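Local coordinates for protein (S)-ureidoglycine--glyoxylate transaminase (Bacillus subtilis, PDB 3ISL) that transfers the amino group of (S)-ureidoglycine to glyoxylate in purine catabolism, giving N-carbamoyl-2-oxoglycine (oxalurate) and glycine with pyridoxal 5'-phosphate as cofactor, at residues A[71-76]-A[247-252]. Sequence-based numbering, arbitrary orientation.
With PLP (pyridoxal-5'-phosphate), chain C.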
loop_
_atom_site.group_PDB
_atom_site.type_symbol
_atom_site.label_atom_id
_atom_site.label_comp_id
_atom_site.label_asym_id
_atom_site.label_seq_id
_atom_site.Cartn_x
_atom_site.Cartn_y
_atom_site.Cartn_z
ATOM N N SER A 71 6.578 -4.425 -1.454
ATOM C CA SER A 71 7.989 -4.428 -1.164
ATOM C C SER A 71 8.760 -3.519 -2.118
ATOM O O SER A 71 9.673 -2.804 -1.725
ATOM C CB SER A 71 8.490 -5.831 -1.318
ATOM O OG SER A 71 7.592 -6.706 -0.701
ATOM N N ARG A 72 8.391 -3.580 -3.389
ATOM C CA ARG A 72 9.138 -2.863 -4.416
ATOM C C ARG A 72 8.831 -1.360 -4.471
ATOM O O ARG A 72 9.611 -0.610 -5.049
ATOM C CB ARG A 72 8.976 -3.513 -5.805
ATOM C CG ARG A 72 7.756 -3.139 -6.563
ATOM C CD ARG A 72 7.667 -4.104 -7.779
ATOM N NE ARG A 72 7.515 -5.527 -7.395
ATOM C CZ ARG A 72 7.613 -6.574 -8.238
ATOM N NH1 ARG A 72 7.915 -6.404 -9.525
ATOM N NH2 ARG A 72 7.429 -7.820 -7.786
ATOM N N ALA A 73 7.742 -0.930 -3.824
ATOM C CA ALA A 73 7.540 0.494 -3.538
ATOM C C ALA A 73 8.524 0.884 -2.424
ATOM O O ALA A 73 8.999 2.013 -2.407
ATOM C CB ALA A 73 6.111 0.746 -3.087
ATOM N N GLY A 74 8.768 -0.027 -1.473
ATOM C CA GLY A 74 9.770 0.212 -0.458
ATOM C C GLY A 74 11.141 0.384 -1.087
ATOM O O GLY A 74 11.892 1.280 -0.736
ATOM N N ILE A 75 11.478 -0.524 -2.000
ATOM C CA ILE A 75 12.747 -0.455 -2.697
ATOM C C ILE A 75 12.877 0.852 -3.498
ATOM O O ILE A 75 13.907 1.520 -3.446
ATOM C CB ILE A 75 12.899 -1.639 -3.640
ATOM C CG1 ILE A 75 12.931 -2.972 -2.834
ATOM C CG2 ILE A 75 14.146 -1.390 -4.562
ATOM C CD1 ILE A 75 12.983 -4.259 -3.756
ATOM N N GLU A 76 11.818 1.205 -4.238
ATOM C CA GLU A 76 11.775 2.427 -4.993
ATOM C C GLU A 76 11.932 3.691 -4.117
ATOM O O GLU A 76 12.722 4.611 -4.475
ATOM C CB GLU A 76 10.510 2.480 -5.894
ATOM C CG GLU A 76 10.459 3.763 -6.792
ATOM C CD GLU A 76 9.489 3.640 -7.951
ATOM O OE1 GLU A 76 9.166 4.668 -8.569
ATOM O OE2 GLU A 76 9.060 2.515 -8.274
ATOM N N ASN A 247 6.781 12.290 -4.415
ATOM C CA ASN A 247 6.278 12.804 -3.144
ATOM C C ASN A 247 5.936 11.670 -2.146
ATOM O O ASN A 247 6.311 11.734 -0.960
ATOM C CB ASN A 247 5.042 13.705 -3.363
ATOM C CG ASN A 247 4.380 14.110 -2.035
ATOM O OD1 ASN A 247 4.816 15.066 -1.375
ATOM N ND2 ASN A 247 3.342 13.364 -1.628
ATOM N N TYR A 248 5.224 10.635 -2.633
ATOM C CA TYR A 248 4.774 9.518 -1.783
ATOM C C TYR A 248 5.969 8.696 -1.251
ATOM O O TYR A 248 5.977 8.300 -0.073
ATOM C CB TYR A 248 3.788 8.625 -2.550
ATOM C CG TYR A 248 3.134 7.512 -1.757
ATOM C CD1 TYR A 248 1.992 7.763 -0.965
ATOM C CD2 TYR A 248 3.658 6.197 -1.800
ATOM C CE1 TYR A 248 1.364 6.742 -0.275
ATOM C CE2 TYR A 248 3.053 5.145 -1.117
ATOM C CZ TYR A 248 1.901 5.410 -0.342
ATOM O OH TYR A 248 1.276 4.358 0.354
ATOM N N PHE A 249 6.996 8.503 -2.083
ATOM C CA PHE A 249 8.242 7.803 -1.662
ATOM C C PHE A 249 9.350 8.718 -1.081
ATOM O O PHE A 249 10.519 8.323 -1.018
ATOM C CB PHE A 249 8.775 6.928 -2.828
ATOM C CG PHE A 249 7.793 5.861 -3.310
ATOM C CD1 PHE A 249 7.019 5.119 -2.394
ATOM C CD2 PHE A 249 7.642 5.614 -4.671
ATOM C CE1 PHE A 249 6.102 4.145 -2.834
ATOM C CE2 PHE A 249 6.732 4.637 -5.132
ATOM C CZ PHE A 249 5.949 3.920 -4.208
ATOM N N ASP A 250 8.982 9.947 -0.662
ATOM C CA ASP A 250 9.953 10.923 -0.113
ATOM C C ASP A 250 10.322 10.569 1.367
ATOM O O ASP A 250 9.605 10.972 2.309
ATOM C CB ASP A 250 9.408 12.368 -0.250
ATOM C CG ASP A 250 10.460 13.468 0.145
ATOM O OD1 ASP A 250 10.211 14.676 -0.186
ATOM O OD2 ASP A 250 11.528 13.117 0.756
ATOM N N LEU A 251 11.402 9.803 1.567
ATOM C CA LEU A 251 11.778 9.330 2.932
ATOM C C LEU A 251 12.034 10.472 3.923
ATOM O O LEU A 251 11.951 10.289 5.126
ATOM C CB LEU A 251 13.001 8.369 2.896
ATOM C CG LEU A 251 12.835 7.092 2.078
ATOM C CD1 LEU A 251 14.024 6.182 2.274
ATOM C CD2 LEU A 251 11.526 6.315 2.375
ATOM N N SER A 252 12.395 11.639 3.384
ATOM C CA SER A 252 12.633 12.870 4.160
ATOM C C SER A 252 11.355 13.403 4.817
ATOM O O SER A 252 11.417 13.996 5.898
ATOM C CB SER A 252 13.166 13.983 3.262
ATOM O OG SER A 252 13.558 15.040 4.075
HETATM N N1 PLP C . 12.229 -8.413 -4.401
HETATM C C2 PLP C . 12.446 -9.858 -4.224
HETATM C C2A PLP C . 13.697 -10.467 -4.001
HETATM C C3 PLP C . 11.388 -10.775 -4.279
HETATM O O3 PLP C . 11.589 -12.121 -4.106
HETATM C C4 PLP C . 10.083 -10.381 -4.474
HETATM C C4A PLP C . 8.937 -11.464 -4.502
HETATM C C5 PLP C . 9.829 -9.024 -4.633
HETATM C C6 PLP C . 10.860 -8.032 -4.617
HETATM C C5A PLP C . 8.408 -8.650 -4.899
HETATM O O4P PLP C . 7.990 -7.721 -4.014
HETATM P P PLP C . 6.464 -7.363 -4.217
HETATM O O1P PLP C . 5.773 -8.304 -5.197
HETATM O O2P PLP C . 6.595 -5.765 -4.657
HETATM O O3P PLP C . 5.709 -7.361 -2.716
#
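The start of helix 71-82, whose N-terminal end grips the cofactor phosphate as in fold-type I aminotransferases, packs through Ala73 and Glu76 against Phe249 of the type I turn 247-250. Phe249 reaches across with the far rim of its ring: CZ and CE1 press on the Ala73 methyl, with Ala73 CB 3.4 Å from Phe249 CZ. Ala73 O stands over one face of the ring, offset toward its rim and 3.6 Å from Phe249 CE1. On the CD2 side of the ring, Glu76 CG approaches obliquely, 4.0 Å from Phe249 CD2, and the carboxylate is tilted 52° from the ring plane. Glu76 sets CG anti to its backbone N (chi1 -177°) and runs on extended past Phe249, carrying its buried carboxylate to the subunit interface, where Ser246 and the backbone N of Tyr248, both of the second subunit, and Tyr108 of its own chain bind it. No hydrogen bond joins the two segments; they meet by van der Waals packing of the ring against the Ala73 methyl and carbonyl and the Glu76 chain. The cofactor site lies at the N-terminal end of the same helix, where Ser71 OG is 2.8 Å from PLP O3P, while PLP O2P takes both Arg72 N and Arg72 NE, the latter at 2.9 Å and nearly straight (165°). Arg72 NH2 adds a bond to PLP O1P, so the phosphate lies at the edge of the guanidinium, whose charge probably offsets that of the phosphate together with the helix N-terminus. At the end of the turn, Asp250 N-caps helix 251-257 through a weak bond from Ser252 N to Asp250 OD2, and forms a salt bridge with Arg107 of the second subunit. Phe249 and Leu251 also touch Ala77 of helix 71-82 and Ile67 of strand 63-68, the strand leading into that helix, while Ile75 packs on helix 96-107.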